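Local coordinates for uncharacterized protein (Bacteroides ovatus CL02T12C04, PDB 6PTM) that probably acts as a GH42-family exo-carrageenase, hydrolysing carrageenan chains from their ends, at residues Ser133-Val138 / Leu143-Thr148. Residues are numbered along the deposited sequence; the frame is centred on the assembly and turned at random.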
ATOM      1  N   SER A 133       6.448 -33.253  -2.056  1.00 22.22           N
ATOM      2  CA  SER A 133       5.336 -33.647  -2.966  1.00 24.95           C
ATOM      3  C   SER A 133       5.390 -32.857  -4.264  1.00 23.10           C
ATOM      4  O   SER A 133       5.229 -33.457  -5.344  1.00 20.91           O
ATOM      5  CB  SER A 133       4.036 -33.438  -2.321  1.00 29.75           C
ATOM      6  OG  SER A 133       3.977 -34.331  -1.250  1.00 43.15           O
ATOM      7  N   GLU A 134       5.554 -31.549  -4.158  1.00 20.26           N
ATOM      8  CA  GLU A 134       5.547 -30.706  -5.361  1.00 21.81           C
ATOM      9  C   GLU A 134       6.732 -31.096  -6.247  1.00 21.38           C
ATOM     10  O   GLU A 134       6.525 -31.355  -7.449  1.00 18.08           O
ATOM     11  CB  GLU A 134       5.600 -29.208  -5.058  1.00 23.26           C
ATOM     12  CG  GLU A 134       5.548 -28.389  -6.350  1.00 24.03           C
ATOM     13  CD  GLU A 134       5.376 -26.890  -6.192  1.00 25.63           C
ATOM     14  OE1 GLU A 134       5.261 -26.453  -5.056  1.00 25.00           O
ATOM     15  OE2 GLU A 134       5.427 -26.158  -7.224  1.00 32.25           O
ATOM     16  N   LEU A 135       7.946 -31.099  -5.708  1.00 22.24           N
ATOM     17  CA  LEU A 135       9.147 -31.362  -6.543  1.00 22.47           C
ATOM     18  C   LEU A 135       9.093 -32.774  -7.166  1.00 21.79           C
ATOM     19  O   LEU A 135       9.510 -32.893  -8.342  1.00 25.48           O
ATOM     20  CB  LEU A 135      10.393 -31.149  -5.684  1.00 23.51           C
ATOM     21  CG  LEU A 135      11.717 -31.102  -6.437  1.00 25.15           C
ATOM     22  CD1 LEU A 135      11.685 -30.128  -7.607  1.00 23.24           C
ATOM     23  CD2 LEU A 135      12.855 -30.758  -5.473  1.00 25.11           C
ATOM     24  N   GLU A 136       8.620 -33.787  -6.447  1.00 21.86           N
ATOM     25  CA  GLU A 136       8.504 -35.159  -7.014  0.50 23.09           C
ATOM     26  C   GLU A 136       7.540 -35.134  -8.209  1.00 23.51           C
ATOM     27  O   GLU A 136       7.870 -35.770  -9.212  1.00 24.18           O
ATOM     28  CB  GLU A 136       8.079 -36.152  -5.940  0.50 24.09           C
ATOM     29  CG  GLU A 136       9.136 -36.346  -4.867  0.50 25.08           C
ATOM     30  CD  GLU A 136       9.813 -37.704  -4.878  0.50 24.59           C
ATOM     31  OE1 GLU A 136      10.038 -38.244  -5.996  0.50 26.81           O
ATOM     32  OE2 GLU A 136      10.114 -38.208  -3.781  0.50 20.72           O
ATOM     33  N   ALA A 137       6.442 -34.382  -8.140  1.00 21.14           N
ATOM     34  CA  ALA A 137       5.500 -34.212  -9.262  1.00 19.96           C
ATOM     35  C   ALA A 137       6.186 -33.485 -10.420  1.00 20.41           C
ATOM     36  O   ALA A 137       5.929 -33.845 -11.587  1.00 21.99           O
ATOM     37  CB  ALA A 137       4.262 -33.480  -8.785  1.00 19.37           C
ATOM     38  N   VAL A 138       6.943 -32.430 -10.117  1.00 19.34           N
ATOM     39  CA  VAL A 138       7.691 -31.683 -11.155  1.00 20.26           C
ATOM     40  C   VAL A 138       8.706 -32.639 -11.810  1.00 21.64           C
ATOM     41  O   VAL A 138       8.792 -32.642 -13.044  1.00 20.98           O
ATOM     42  CB  VAL A 138       8.368 -30.430 -10.595  1.00 20.16           C
ATOM     43  CG1 VAL A 138       9.309 -29.836 -11.622  1.00 20.99           C
ATOM     44  CG2 VAL A 138       7.342 -29.391 -10.132  1.00 20.72           C
ATOM     45  N   LEU A 143       3.464 -31.824 -13.031  1.00 20.17           N
ATOM     46  CA  LEU A 143       3.279 -30.364 -12.892  1.00 20.99           C
ATOM     47  C   LEU A 143       4.264 -29.699 -13.834  1.00 20.33           C
ATOM     48  O   LEU A 143       5.440 -30.144 -13.882  1.00 19.20           O
ATOM     49  CB  LEU A 143       3.564 -29.897 -11.463  1.00 20.69           C
ATOM     50  CG  LEU A 143       2.710 -30.513 -10.356  1.00 21.55           C
ATOM     51  CD1 LEU A 143       3.154 -30.004  -8.983  1.00 22.16           C
ATOM     52  CD2 LEU A 143       1.230 -30.247 -10.559  1.00 22.18           C
ATOM     53  N   LYS A 144       3.811 -28.686 -14.544  1.00 18.74           N
ATOM     54  CA  LYS A 144       4.712 -27.887 -15.402  1.00 21.62           C
ATOM     55  C   LYS A 144       5.213 -26.703 -14.573  1.00 21.24           C
ATOM     56  O   LYS A 144       4.392 -25.928 -14.086  1.00 23.00           O
ATOM     57  CB  LYS A 144       3.968 -27.469 -16.674  1.00 23.87           C
ATOM     58  CG  LYS A 144       4.801 -26.655 -17.668  1.00 27.65           C
ATOM     59  CD  LYS A 144       4.089 -26.363 -18.981  1.00 29.41           C
ATOM     60  CE  LYS A 144       2.863 -25.497 -18.800  1.00 29.80           C
ATOM     61  NZ  LYS A 144       3.246 -24.078 -18.804  1.00 34.37           N
ATOM     62  N   ARG A 145       6.525 -26.569 -14.421  1.00 19.69           N
ATOM     63  CA  ARG A 145       7.142 -25.425 -13.703  1.00 17.58           C
ATOM     64  C   ARG A 145       7.576 -24.357 -14.697  1.00 17.62           C
ATOM     65  O   ARG A 145       8.446 -24.607 -15.482  1.00 16.03           O
ATOM     66  CB  ARG A 145       8.343 -25.860 -12.872  1.00 17.95           C
ATOM     67  CG  ARG A 145       9.019 -24.702 -12.153  1.00 16.69           C
ATOM     68  CD  ARG A 145       9.800 -25.220 -10.983  1.00 16.69           C
ATOM     69  NE  ARG A 145       8.924 -25.694  -9.914  1.00 15.90           N
ATOM     70  CZ  ARG A 145       9.382 -26.168  -8.764  1.00 15.89           C
ATOM     71  NH1 ARG A 145      10.680 -26.219  -8.561  1.00 15.58           N
ATOM     72  NH2 ARG A 145       8.567 -26.538  -7.794  1.00 16.18           N
ATOM     73  N   LEU A 146       7.011 -23.162 -14.604  1.00 18.65           N
ATOM     74  CA  LEU A 146       7.416 -22.049 -15.474  1.00 17.73           C
ATOM     75  C   LEU A 146       8.811 -21.606 -15.081  1.00 18.25           C
ATOM     76  O   LEU A 146       9.172 -21.702 -13.905  1.00 16.50           O
ATOM     77  CB  LEU A 146       6.413 -20.918 -15.302  1.00 18.39           C
ATOM     78  CG  LEU A 146       5.011 -21.247 -15.794  1.00 17.66           C
ATOM     79  CD1 LEU A 146       4.090 -20.062 -15.564  1.00 18.09           C
ATOM     80  CD2 LEU A 146       5.041 -21.646 -17.267  1.00 17.63           C
ATOM     81  N   PRO A 147       9.586 -21.074 -16.051  1.00 17.26           N
ATOM     82  CA  PRO A 147      10.840 -20.412 -15.738  1.00 17.60           C
ATOM     83  C   PRO A 147      10.627 -19.268 -14.740  1.00 18.28           C
ATOM     84  O   PRO A 147       9.623 -18.517 -14.846  1.00 16.22           O
ATOM     85  CB  PRO A 147      11.314 -19.826 -17.083  1.00 19.29           C
ATOM     86  CG  PRO A 147      10.548 -20.600 -18.159  1.00 20.29           C
ATOM     87  CD  PRO A 147       9.244 -21.013 -17.493  1.00 19.22           C
ATOM     88  N   THR A 148      11.590 -19.076 -13.841  1.00 16.35           N
ATOM     89  CA  THR A 148      11.526 -18.001 -12.824  1.00 16.26           C
ATOM     90  C   THR A 148      12.955 -17.560 -12.530  1.00 15.87           C
ATOM     91  O   THR A 148      13.847 -18.394 -12.527  1.00 15.05           O
ATOM     92  CB  THR A 148      10.724 -18.465 -11.596  1.00 15.72           C
ATOM     93  OG1 THR A 148      10.352 -17.300 -10.867  1.00 17.18           O
ATOM     94  CG2 THR A 148      11.489 -19.409 -10.700  1.00 15.85           C
TER
HETATM   95  O   HOH W   1       5.855 -26.139  -9.853  1.00 33.02           O
HETATM   96  O   HOH W   2       7.658 -30.997 -14.927  1.00 25.80           O
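Glu134 meets Arg145 through a single carboxylate oxygen: OE2 lies 3.2 Å from Arg145 NH2, near the guanidinium plane, in a weak hydrogen bond that forms part of a salt bridge. The carboxylate stands almost upright on that plane, 84° away from it, which rules out a flat two-pronged pairing. A water in the guanidinium plane bridges the pair beside this direct bond, donating to Glu134 OE2 (2.7 Å) and accepting from Arg145 NE. With CG anti to the backbone N (chi1 -178°) and the chain extended beyond, the Glu134 carboxylate also reaches Lys70, whose NZ pairs with OE1. Leu135 turns mainly against helix 44-63, and its CD1 just grazes Arg145 NH1. The contact lies at the C-terminal end of helix 109-139, at the protein surface, where the chain turns back in a loop toward strand 157-159 and lays Leu143 and Arg145 against the last turns of the helix. Ala137 CB packs 3.7 Å from Leu143 CD1, while its carbonyl takes a weak bond from Leu143 N. Val138 places CG2 over one face of the guanidinium, 3.9 Å from Arg145 NH2, and the same methyl touches Leu143 CB. A second water bridges Val138 O and Leu143 O. Replacing Arg145 by a leucine would probably leave Glu134 OE2 and Glu71, which also pairs with NH2, without their shared positive partner, and the carbonyl of Asn67 without the donor NH1.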